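Local coordinates for protein putative aldehyde dehydrogenase (Burkholderia cenocepacia, PDB 4YWE) that probably oxidises aldehydes with NAD or NADP as electron acceptor, and binds calcium and magnesium ions, at residues P30-D33 and Q38-A41; A183-L188 and P330-K335; A94-D99 and N158-I163. All coordinates share one frame; numbering follows the deposited sequence.

Contact 1: residues P30-D33 and Q38-A41. With CA (calcium ion), chain K.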
ATOM      1  N   PRO A  30     -40.330  11.204 -23.702  1.00 32.31           N
ATOM      2  CA  PRO A  30     -41.325  10.830 -22.689  1.00 31.75           C
ATOM      3  C   PRO A  30     -40.759   9.961 -21.564  1.00 32.96           C
ATOM      4  O   PRO A  30     -39.983   9.040 -21.823  1.00 33.77           O
ATOM      5  CB  PRO A  30     -42.371  10.048 -23.495  1.00 32.79           C
ATOM      6  CG  PRO A  30     -42.168  10.476 -24.911  1.00 33.86           C
ATOM      7  CD  PRO A  30     -40.699  10.715 -25.041  1.00 32.64           C
ATOM      8  N   VAL A  31     -41.152  10.260 -20.329  1.00 32.52           N
ATOM      9  CA  VAL A  31     -40.787   9.444 -19.176  1.00 30.49           C
ATOM     10  C   VAL A  31     -41.973   8.562 -18.800  1.00 30.45           C
ATOM     11  O   VAL A  31     -43.066   9.063 -18.535  1.00 27.70           O
ATOM     12  CB  VAL A  31     -40.350  10.313 -17.986  1.00 30.42           C
ATOM     13  CG1 VAL A  31     -39.986   9.438 -16.797  1.00 30.69           C
ATOM     14  CG2 VAL A  31     -39.182  11.200 -18.381  1.00 27.23           C
ATOM     15  N   VAL A  32     -41.756   7.252 -18.772  1.00 28.86           N
ATOM     16  CA  VAL A  32     -42.855   6.306 -18.616  1.00 30.13           C
ATOM     17  C   VAL A  32     -42.775   5.528 -17.305  1.00 29.91           C
ATOM     18  O   VAL A  32     -41.732   4.977 -16.962  1.00 26.09           O
ATOM     19  CB  VAL A  32     -42.898   5.333 -19.811  1.00 31.10           C
ATOM     20  CG1 VAL A  32     -43.952   4.258 -19.593  1.00 32.45           C
ATOM     21  CG2 VAL A  32     -43.159   6.094 -21.102  1.00 31.12           C
ATOM     22  N   ASP A  33     -43.889   5.491 -16.578  1.00 25.90           N
ATOM     23  CA  ASP A  33     -44.012   4.654 -15.391  1.00 23.52           C
ATOM     24  C   ASP A  33     -44.341   3.233 -15.831  1.00 25.99           C
ATOM     25  O   ASP A  33     -45.439   2.972 -16.316  1.00 27.27           O
ATOM     26  CB  ASP A  33     -45.095   5.197 -14.451  1.00 27.51           C
ATOM     27  CG  ASP A  33     -45.156   4.455 -13.120  1.00 29.58           C
ATOM     28  OD1 ASP A  33     -44.518   3.391 -12.978  1.00 30.81           O
ATOM     29  OD2 ASP A  33     -45.861   4.938 -12.208  1.00 31.51           O
ATOM     30  N   GLN A  38     -47.613   4.261 -18.557  1.00 36.77           N
ATOM     31  CA  GLN A  38     -48.097   5.574 -18.969  1.00 38.88           C
ATOM     32  C   GLN A  38     -47.059   6.671 -18.743  1.00 36.75           C
ATOM     33  O   GLN A  38     -46.353   6.667 -17.735  1.00 34.86           O
ATOM     34  CB  GLN A  38     -49.387   5.922 -18.220  1.00 40.60           C
ATOM     35  CG  GLN A  38     -50.505   4.914 -18.419  1.00 43.22           C
ATOM     36  CD  GLN A  38     -50.830   4.689 -19.881  1.00 47.23           C
ATOM     37  OE1 GLN A  38     -50.936   5.637 -20.660  1.00 47.99           O
ATOM     38  NE2 GLN A  38     -50.984   3.427 -20.266  1.00 49.96           N
ATOM     39  N   PRO A  39     -46.963   7.614 -19.692  1.00 35.44           N
ATOM     40  CA  PRO A  39     -46.081   8.779 -19.569  1.00 35.05           C
ATOM     41  C   PRO A  39     -46.537   9.730 -18.467  1.00 34.13           C
ATOM     42  O   PRO A  39     -47.728  10.022 -18.371  1.00 38.00           O
ATOM     43  CB  PRO A  39     -46.187   9.452 -20.944  1.00 37.01           C
ATOM     44  CG  PRO A  39     -46.721   8.396 -21.858  1.00 37.41           C
ATOM     45  CD  PRO A  39     -47.621   7.561 -21.007  1.00 36.19           C
ATOM     46  N   PHE A  40     -45.602  10.206 -17.648  1.00 31.06           N
ATOM     47  CA  PHE A  40     -45.940  11.123 -16.565  1.00 31.78           C
ATOM     48  C   PHE A  40     -44.971  12.299 -16.500  1.00 35.28           C
ATOM     49  O   PHE A  40     -45.170  13.235 -15.726  1.00 38.01           O
ATOM     50  CB  PHE A  40     -45.964  10.387 -15.221  1.00 30.17           C
ATOM     51  CG  PHE A  40     -44.625   9.850 -14.795  1.00 29.23           C
ATOM     52  CD1 PHE A  40     -44.185   8.614 -15.237  1.00 30.29           C
ATOM     53  CD2 PHE A  40     -43.813  10.577 -13.940  1.00 27.34           C
ATOM     54  CE1 PHE A  40     -42.957   8.116 -14.842  1.00 31.62           C
ATOM     55  CE2 PHE A  40     -42.583  10.085 -13.542  1.00 27.76           C
ATOM     56  CZ  PHE A  40     -42.156   8.853 -13.993  1.00 30.39           C
ATOM     57  N   ALA A  41     -43.923  12.247 -17.317  1.00 30.37           N
ATOM     58  CA  ALA A  41     -42.925  13.310 -17.345  1.00 30.18           C
ATOM     59  C   ALA A  41     -42.168  13.314 -18.667  1.00 27.69           C
ATOM     60  O   ALA A  41     -42.373  12.445 -19.513  1.00 28.06           O
ATOM     61  CB  ALA A  41     -41.956  13.160 -16.181  1.00 28.37           C
TER
HETATM   62 CA    CA K 503     -39.272   5.158 -16.766  1.00 57.24          CA
HETATM   63  O   HOH W   1     -39.129   6.055 -19.143  1.00 25.34           O
HETATM   64  O   HOH W   2     -39.686   2.963 -17.719  1.00 18.13           O

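Contact 2: residues A183-L188 and P330-K335. With CA (calcium ion), chain K.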
ATOM      1  N   ALA A 183     -29.579   7.009 -18.448  1.00 16.01           N
ATOM      2  CA  ALA A 183     -30.422   6.230 -19.351  1.00 18.46           C
ATOM      3  C   ALA A 183     -31.755   6.909 -19.642  1.00 18.31           C
ATOM      4  O   ALA A 183     -32.371   7.494 -18.754  1.00 16.82           O
ATOM      5  CB  ALA A 183     -30.660   4.845 -18.778  1.00 17.95           C
ATOM      6  N   GLU A 184     -32.200   6.809 -20.890  1.00 19.16           N
ATOM      7  CA  GLU A 184     -33.447   7.432 -21.320  1.00 20.36           C
ATOM      8  C   GLU A 184     -34.670   6.742 -20.722  1.00 21.37           C
ATOM      9  O   GLU A 184     -35.753   7.325 -20.662  1.00 22.19           O
ATOM     10  CB  GLU A 184     -33.546   7.431 -22.849  1.00 21.74           C
ATOM     11  CG  GLU A 184     -33.386   6.061 -23.497  1.00 25.03           C
ATOM     12  CD  GLU A 184     -31.937   5.722 -23.816  1.00 30.54           C
ATOM     13  OE1 GLU A 184     -31.059   5.972 -22.964  1.00 35.39           O
ATOM     14  OE2 GLU A 184     -31.677   5.208 -24.925  1.00 30.79           O
ATOM     15  N   ASP A 185     -34.495   5.502 -20.277  1.00 19.82           N
ATOM     16  CA  ASP A 185     -35.604   4.737 -19.718  1.00 22.04           C
ATOM     17  C   ASP A 185     -35.818   5.041 -18.236  1.00 21.39           C
ATOM     18  O   ASP A 185     -36.900   4.805 -17.705  1.00 19.93           O
ATOM     19  CB  ASP A 185     -35.372   3.240 -19.929  1.00 26.17           C
ATOM     20  CG  ASP A 185     -35.628   2.809 -21.362  1.00 26.08           C
ATOM     21  OD1 ASP A 185     -36.744   3.058 -21.864  1.00 22.69           O
ATOM     22  OD2 ASP A 185     -34.712   2.235 -21.988  1.00 28.68           O
ATOM     23  N   ALA A 186     -34.785   5.565 -17.580  1.00 16.46           N
ATOM     24  CA  ALA A 186     -34.879   5.969 -16.177  1.00 17.18           C
ATOM     25  C   ALA A 186     -33.690   6.836 -15.773  1.00 19.55           C
ATOM     26  O   ALA A 186     -32.554   6.362 -15.736  1.00 20.27           O
ATOM     27  CB  ALA A 186     -34.973   4.746 -15.269  1.00 16.16           C
ATOM     28  N   CYS A 187     -33.951   8.104 -15.463  1.00 26.56           N
ATOM     29  CA  CYS A 187     -32.877   9.018 -15.085  1.00 21.72           C
ATOM     30  C   CYS A 187     -33.353  10.201 -14.245  1.00 18.78           C
ATOM     31  O   CYS A 187     -32.579  11.119 -13.970  1.00 23.68           O
ATOM     32  CB  CYS A 187     -32.165   9.540 -16.334  1.00 19.56           C
ATOM     33  SG  CYS A 187     -33.202  10.504 -17.459  1.00 22.54           S
ATOM     34  N   LEU A 188     -34.616  10.183 -13.833  1.00 18.91           N
ATOM     35  CA  LEU A 188     -35.179  11.307 -13.090  1.00 19.03           C
ATOM     36  C   LEU A 188     -34.558  11.453 -11.702  1.00 18.16           C
ATOM     37  O   LEU A 188     -34.447  12.563 -11.182  1.00 19.72           O
ATOM     38  CB  LEU A 188     -36.698  11.165 -12.967  1.00 23.32           C
ATOM     39  CG  LEU A 188     -37.506  11.516 -14.217  1.00 23.96           C
ATOM     40  CD1 LEU A 188     -38.995  11.538 -13.905  1.00 21.71           C
ATOM     41  CD2 LEU A 188     -37.053  12.851 -14.789  1.00 24.74           C
ATOM     42  N   PRO A 330     -42.749  -4.471 -12.147  1.00 26.32           N
ATOM     43  CA  PRO A 330     -42.721  -4.669 -13.599  1.00 27.48           C
ATOM     44  C   PRO A 330     -41.320  -4.504 -14.172  1.00 27.98           C
ATOM     45  O   PRO A 330     -40.431  -4.009 -13.478  1.00 27.88           O
ATOM     46  CB  PRO A 330     -43.650  -3.572 -14.114  1.00 26.12           C
ATOM     47  CG  PRO A 330     -43.500  -2.480 -13.111  1.00 24.81           C
ATOM     48  CD  PRO A 330     -43.333  -3.168 -11.781  1.00 26.23           C
ATOM     49  N   LEU A 331     -41.126  -4.919 -15.420  1.00 27.22           N
ATOM     50  CA  LEU A 331     -39.858  -4.694 -16.101  1.00 25.48           C
ATOM     51  C   LEU A 331     -39.840  -3.276 -16.661  1.00 23.87           C
ATOM     52  O   LEU A 331     -40.865  -2.598 -16.669  1.00 26.08           O
ATOM     53  CB  LEU A 331     -39.639  -5.729 -17.204  1.00 26.59           C
ATOM     54  CG  LEU A 331     -39.635  -7.183 -16.722  1.00 25.93           C
ATOM     55  CD1 LEU A 331     -39.273  -8.137 -17.851  1.00 26.93           C
ATOM     56  CD2 LEU A 331     -38.690  -7.356 -15.540  1.00 24.13           C
ATOM     57  N   ILE A 332     -38.678  -2.831 -17.129  1.00 26.49           N
ATOM     58  CA  ILE A 332     -38.476  -1.422 -17.452  1.00 23.62           C
ATOM     59  C   ILE A 332     -39.311  -0.962 -18.655  1.00 25.49           C
ATOM     60  O   ILE A 332     -39.755   0.185 -18.694  1.00 25.85           O
ATOM     61  CB  ILE A 332     -36.973  -1.126 -17.670  1.00 23.21           C
ATOM     62  CG1 ILE A 332     -36.721   0.382 -17.738  1.00 23.80           C
ATOM     63  CG2 ILE A 332     -36.447  -1.829 -18.907  1.00 26.19           C
ATOM     64  CD1 ILE A 332     -37.106   1.121 -16.475  1.00 26.22           C
ATOM     65  N   ASN A 333     -39.539  -1.847 -19.623  1.00 22.47           N
ATOM     66  CA  ASN A 333     -40.357  -1.501 -20.785  1.00 22.53           C
ATOM     67  C   ASN A 333     -40.823  -2.732 -21.559  1.00 25.79           C
ATOM     68  O   ASN A 333     -40.580  -3.867 -21.150  1.00 26.89           O
ATOM     69  CB  ASN A 333     -39.594  -0.551 -21.720  1.00 26.13           C
ATOM     70  CG  ASN A 333     -38.234  -1.088 -22.133  1.00 24.51           C
ATOM     71  OD1 ASN A 333     -38.043  -2.293 -22.289  1.00 28.23           O
ATOM     72  ND2 ASN A 333     -37.278  -0.183 -22.314  1.00 19.85           N
ATOM     73  N   ALA A 334     -41.494  -2.493 -22.682  1.00 28.65           N
ATOM     74  CA  ALA A 334     -42.048  -3.567 -23.500  1.00 27.36           C
ATOM     75  C   ALA A 334     -40.960  -4.333 -24.244  1.00 26.82           C
ATOM     76  O   ALA A 334     -41.076  -5.541 -24.455  1.00 25.87           O
ATOM     77  CB  ALA A 334     -43.064  -3.006 -24.483  1.00 28.62           C
ATOM     78  N   LYS A 335     -39.907  -3.628 -24.645  1.00 23.43           N
ATOM     79  CA  LYS A 335     -38.805  -4.243 -25.379  1.00 23.81           C
ATOM     80  C   LYS A 335     -38.083  -5.284 -24.528  1.00 22.60           C
ATOM     81  O   LYS A 335     -37.683  -6.336 -25.025  1.00 21.32           O
ATOM     82  CB  LYS A 335     -37.816  -3.176 -25.854  1.00 19.54           C
TER
HETATM   83 CA    CA K 503     -39.272   5.158 -16.766  1.00 57.24          CA
HETATM   84  O   HOH W   2     -39.686   2.963 -17.719  1.00 18.13           O
HETATM   85  O   HOH W   1     -39.129   6.055 -19.143  1.00 25.34           O

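Contact 3: residues A94-D99 and N158-I163. With CA (calcium ion), chain K.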
ATOM      1  N   ALA A  94     -39.124   7.557  -4.017  1.00 21.06           N
ATOM      2  CA  ALA A  94     -40.397   7.708  -4.714  1.00 21.84           C
ATOM      3  C   ALA A  94     -40.175   7.955  -6.203  1.00 21.59           C
ATOM      4  O   ALA A  94     -40.886   7.408  -7.045  1.00 21.86           O
ATOM      5  CB  ALA A  94     -41.207   8.841  -4.101  1.00 22.74           C
ATOM      6  N   ILE A  95     -39.182   8.779  -6.520  1.00 22.76           N
ATOM      7  CA  ILE A  95     -38.861   9.102  -7.905  1.00 25.82           C
ATOM      8  C   ILE A  95     -38.263   7.892  -8.613  1.00 28.88           C
ATOM      9  O   ILE A  95     -38.662   7.555  -9.730  1.00 30.77           O
ATOM     10  CB  ILE A  95     -37.904  10.304  -7.982  1.00 27.56           C
ATOM     11  CG1 ILE A  95     -38.596  11.568  -7.467  1.00 31.91           C
ATOM     12  CG2 ILE A  95     -37.422  10.514  -9.408  1.00 26.00           C
ATOM     13  CD1 ILE A  95     -37.696  12.785  -7.435  1.00 31.90           C
ATOM     14  N   GLU A  96     -37.310   7.241  -7.956  1.00 24.14           N
ATOM     15  CA  GLU A  96     -36.624   6.088  -8.530  1.00 24.48           C
ATOM     16  C   GLU A  96     -37.588   4.940  -8.807  1.00 24.63           C
ATOM     17  O   GLU A  96     -37.570   4.353  -9.887  1.00 19.02           O
ATOM     18  CB  GLU A  96     -35.504   5.617  -7.599  1.00 24.94           C
ATOM     19  CG  GLU A  96     -34.623   4.521  -8.176  1.00 25.97           C
ATOM     20  CD  GLU A  96     -33.520   5.061  -9.067  1.00 27.31           C
ATOM     21  OE1 GLU A  96     -33.826   5.826 -10.007  1.00 28.07           O
ATOM     22  OE2 GLU A  96     -32.342   4.720  -8.825  1.00 26.93           O
ATOM     23  N   ALA A  97     -38.431   4.630  -7.826  1.00 23.31           N
ATOM     24  CA  ALA A  97     -39.389   3.534  -7.942  1.00 23.42           C
ATOM     25  C   ALA A  97     -40.409   3.786  -9.048  1.00 23.72           C
ATOM     26  O   ALA A  97     -40.817   2.862  -9.750  1.00 20.83           O
ATOM     27  CB  ALA A  97     -40.100   3.314  -6.619  1.00 21.86           C
ATOM     28  N   ARG A  98     -40.817   5.041  -9.196  1.00 26.23           N
ATOM     29  CA  ARG A  98     -41.806   5.420 -10.199  1.00 27.28           C
ATOM     30  C   ARG A  98     -41.223   5.336 -11.606  1.00 26.96           C
ATOM     31  O   ARG A  98     -41.935   5.065 -12.574  1.00 27.95           O
ATOM     32  CB  ARG A  98     -42.319   6.835  -9.922  1.00 29.24           C
ATOM     33  CG  ARG A  98     -43.465   7.286 -10.809  1.00 33.60           C
ATOM     34  CD  ARG A  98     -43.923   8.685 -10.422  1.00 37.03           C
ATOM     35  NE  ARG A  98     -45.089   9.118 -11.185  1.00 39.72           N
ATOM     36  CZ  ARG A  98     -45.603  10.343 -11.128  1.00 40.81           C
ATOM     37  NH1 ARG A  98     -45.050  11.261 -10.348  1.00 38.74           N
ATOM     38  NH2 ARG A  98     -46.668  10.650 -11.857  1.00 41.75           N
ATOM     39  N   ASP A  99     -39.917   5.560 -11.704  1.00 24.13           N
ATOM     40  CA  ASP A  99     -39.241   5.668 -12.989  1.00 24.43           C
ATOM     41  C   ASP A  99     -38.669   4.326 -13.451  1.00 24.63           C
ATOM     42  O   ASP A  99     -38.683   4.015 -14.642  1.00 25.88           O
ATOM     43  CB  ASP A  99     -38.129   6.719 -12.900  1.00 25.11           C
ATOM     44  CG  ASP A  99     -37.652   7.188 -14.259  1.00 30.51           C
ATOM     45  OD1 ASP A  99     -38.302   6.855 -15.270  1.00 30.24           O
ATOM     46  OD2 ASP A  99     -36.631   7.907 -14.311  1.00 32.13           O
ATOM     47  N   ASN A 158     -31.295   0.457 -14.744  1.00 13.51           N
ATOM     48  CA  ASN A 158     -31.646  -0.543 -13.737  1.00 13.51           C
ATOM     49  C   ASN A 158     -31.288  -0.106 -12.318  1.00 16.39           C
ATOM     50  O   ASN A 158     -32.017  -0.403 -11.373  1.00 16.13           O
ATOM     51  CB  ASN A 158     -30.987  -1.886 -14.065  1.00 15.11           C
ATOM     52  CG  ASN A 158     -29.477  -1.798 -14.143  1.00 19.21           C
ATOM     53  OD1 ASN A 158     -28.915  -0.729 -14.387  1.00 18.91           O
ATOM     54  ND2 ASN A 158     -28.809  -2.928 -13.938  1.00 12.20           N
ATOM     55  N   TYR A 159     -30.166   0.590 -12.168  1.00 19.58           N
ATOM     56  CA  TYR A 159     -29.809   1.190 -10.884  1.00 16.08           C
ATOM     57  C   TYR A 159     -29.247   2.593 -11.091  1.00 14.01           C
ATOM     58  O   TYR A 159     -28.044   2.802 -10.940  1.00 16.59           O
ATOM     59  CB  TYR A 159     -28.785   0.329 -10.136  1.00 17.06           C
ATOM     60  CG  TYR A 159     -29.284  -1.039  -9.727  1.00 15.99           C
ATOM     61  CD1 TYR A 159     -29.953  -1.228  -8.525  1.00 15.88           C
ATOM     62  CD2 TYR A 159     -29.072  -2.145 -10.539  1.00 16.81           C
ATOM     63  CE1 TYR A 159     -30.405  -2.480  -8.146  1.00 18.36           C
ATOM     64  CE2 TYR A 159     -29.520  -3.399 -10.170  1.00 18.34           C
ATOM     65  CZ  TYR A 159     -30.186  -3.562  -8.974  1.00 19.54           C
ATOM     66  OH  TYR A 159     -30.631  -4.812  -8.610  1.00 18.53           O
ATOM     67  N   PRO A 160     -30.115   3.557 -11.443  1.00 14.83           N
ATOM     68  CA  PRO A 160     -29.683   4.933 -11.710  1.00 17.34           C
ATOM     69  C   PRO A 160     -28.870   5.552 -10.575  1.00 21.29           C
ATOM     70  O   PRO A 160     -27.763   6.022 -10.818  1.00 22.70           O
ATOM     71  CB  PRO A 160     -31.005   5.680 -11.899  1.00 16.90           C
ATOM     72  CG  PRO A 160     -31.941   4.641 -12.406  1.00 14.94           C
ATOM     73  CD  PRO A 160     -31.561   3.385 -11.672  1.00 14.11           C
ATOM     74  N   MET A 161     -29.406   5.539  -9.358  1.00 18.41           N
ATOM     75  CA  MET A 161     -28.728   6.157  -8.222  1.00 17.89           C
ATOM     76  C   MET A 161     -27.475   5.399  -7.791  1.00 16.62           C
ATOM     77  O   MET A 161     -26.435   6.006  -7.545  1.00 18.92           O
ATOM     78  CB  MET A 161     -29.681   6.277  -7.032  1.00 16.89           C
ATOM     79  CG  MET A 161     -30.663   7.429  -7.126  1.00 19.71           C
ATOM     80  SD  MET A 161     -31.604   7.640  -5.602  1.00 25.79           S
ATOM     81  CE  MET A 161     -32.440   6.059  -5.499  1.00 22.89           C
ATOM     82  N   GLN A 162     -27.577   4.078  -7.687  1.00 17.44           N
ATOM     83  CA  GLN A 162     -26.467   3.270  -7.186  1.00 17.95           C
ATOM     84  C   GLN A 162     -25.241   3.359  -8.088  1.00 19.22           C
ATOM     85  O   GLN A 162     -24.119   3.520  -7.611  1.00 11.83           O
ATOM     86  CB  GLN A 162     -26.889   1.809  -7.033  1.00 14.68           C
ATOM     87  CG  GLN A 162     -27.797   1.540  -5.849  1.00 12.98           C
ATOM     88  CD  GLN A 162     -27.383   0.297  -5.085  1.00 19.49           C
ATOM     89  OE1 GLN A 162     -26.197   0.074  -4.841  1.00 22.78           O
ATOM     90  NE2 GLN A 162     -28.358  -0.523  -4.712  1.00 13.18           N
ATOM     91  N   ILE A 163     -25.465   3.257  -9.392  1.00 15.89           N
ATOM     92  CA  ILE A 163     -24.376   3.278 -10.358  1.00 17.68           C
ATOM     93  C   ILE A 163     -23.835   4.699 -10.517  1.00 15.71           C
ATOM     94  O   ILE A 163     -22.634   4.893 -10.714  1.00 15.67           O
ATOM     95  CB  ILE A 163     -24.838   2.677 -11.695  1.00 19.62           C
ATOM     96  CG1 ILE A 163     -25.242   1.218 -11.476  1.00 16.67           C
ATOM     97  CG2 ILE A 163     -23.739   2.770 -12.743  1.00 22.69           C
ATOM     98  CD1 ILE A 163     -25.996   0.603 -12.618  1.00 14.06           C
TER
HETATM   99 CA    CA K 503     -39.272   5.158 -16.766  1.00 57.24          CA
HETATM  100  O   HOH W   2     -39.686   2.963 -17.719  1.00 18.13           O
HETATM  101  O   HOH W   1     -39.129   6.055 -19.143  1.00 25.34           O

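Contact 1: residues P30-D33 and Q38-A41
The F40 side chain leaves its strand with CG between the backbone N and the carbonyl carbon (chi1 65°), a turn that folds the ring back across the neighbouring strand, while V31 holds CG1 anti to its N (chi1 180°) and sends that methyl to meet it. V31 CG1 lies 3.6 Å from F40 CZ, the two side chains crossing at a slant. The backbone N of D33 comes in at the edge of the ring, in its plane, with F40 CE1 3.3 Å from D33 N, and the CB of D33 rests beside the same CD1–CE1 side.

F40 and A41 both sit opposite V31, which makes a classic beta bulge in this short antiparallel hairpin. V31 is gripped at both its backbone N and its O: V31 N donates to A41 O at 2.6 Å, and V31 O receives F40 N at 2.9 Å. V31 O also takes a CA-H contact from P39. Past the bulge, D33 N donates to Q38 O at 3.0 Å, whereas the return bond from Q38 N to D33 O is weak.

V32, in a non-hydrogen-bonded pair with P39, points its own N and O away from the partner strand, to the calcium site. V32 O binds the metal at 2.5 Å, and V32 N donates to water 1 at 2.9 Å, itself a metal ligand. One residue of the strand thus supplies a first-shell ligand and steadies a second.

Two helices lie against the hairpin: V31 meets D99, and D33 and F40 meet R98, all on helix 89-100, while V31, F40 and A41 pack on L188 at the start of helix 188-200.

Contact 2: residues A183-L188 and P330-K335
D185, in the turn of a strand-turn-helix unit, meets I332. Residues 183-188 run from strand 177-182 into helix 188-200, consistent with the Rossmann-type coenzyme-binding domain of aldehyde dehydrogenases, and residues 330-335 lead into helix 334-349.

The close side is apolar. I332 places CG1 anti to its backbone N (chi1 -169°), which carries the longer branch toward the turn, and CG1 packs on the CB of D185 at 3.8 Å. The terminal CD1 goes on to lie 3.9 Å from D185 O and reaches the methyl of A186 more distantly. I332 and A186 are buried, and W157 packs against I332 as well.

The other side, where D185 and N333 are partly exposed, is held more loosely. N333 ND2 gives a weak hydrogen bond to D185 OD1 at 3.3 Å, with D185 OD2 slightly farther away. The carboxylate and amide planes stand 73° apart, and the side chains cross at about a right angle. The firmer task of N333 is at its other end: it is the N-cap of helix 334-349, and its OD1 accepts a hydrogen bond from the backbone N of Q336. That cap fixes the amide and leaves ND2 to face the aspartate.

D185 coordinates calcium through its backbone oxygen, D185 O at 2.6 Å. Residues 330-335 reach the ion at one remove: water 2, 2.4 Å from the calcium, donates a hydrogen bond to I332 O at 2.9 Å.

Contact 3: residues A94-D99 and N158-I163
The carboxylate of E96 is sandwiched between two neighbours in sequence: the ring of P160 comes up on one side of its plane, with P160 CD 3.2 Å from E96 OE2, and the terminal methyl of M161 lies on the other, with M161 CE 3.6 Å from that same oxygen. E96 OE1 meets the same ring farther along, 3.3 Å from P160 CG. M161 N donates to the syn lone pair of E96 OE2, 3.1 Å away, in a nearly straight bond (164° at the hydrogen).

CG of E96 stands anti to the backbone N (chi1 -173°) and the chain then bends at chi2, which carries the acid across to the other helix. M161 bends at chi3, and its chain slides past that of E96 in the opposite direction. Y159 is the N-cap residue of helix 160-174, so the glutamate accepts an N-H of the first helical turn, where the helix end would probably favour a negative charge. N158, Y159 and P160 are the Asn-Tyr-Pro of the Pro-Trp-Asn-Tyr-Pro sequence familiar from aldehyde dehydrogenases, and the Y159 side chain lies about 11 Å from that of E256, the predicted active-site residue. The acid is buried, and its second oxygen has a partner too: E96 OE1 is hydrogen-bonded to S189 OG. One turn along the E96 helix, D99 chelates calcium with both D99 O and D99 OD1, each at 2.5 Å.

In the fold
Contacts 1 and 3 each lie about 10 Å from contact 2, centre to centre, and about 14 Å from each other. One calcium joins all three: the hairpin 28-33/38-44, helix 89-100 and the turn before helix 188-200 supply its protein ligands, and two waters complete the six atoms bound. D99 is the common piece, since its OD2 also accepts hydrogen bonds from the backbone N atoms of C187 and L188. Along the chain the segments of contact 1 come first, then both of contact 3, then 183-188 and, much later, 330-335. The ion thus draws together the hairpin, helix 89-100 and the turn before helix 188-200, with 330-335 linked to it through a water.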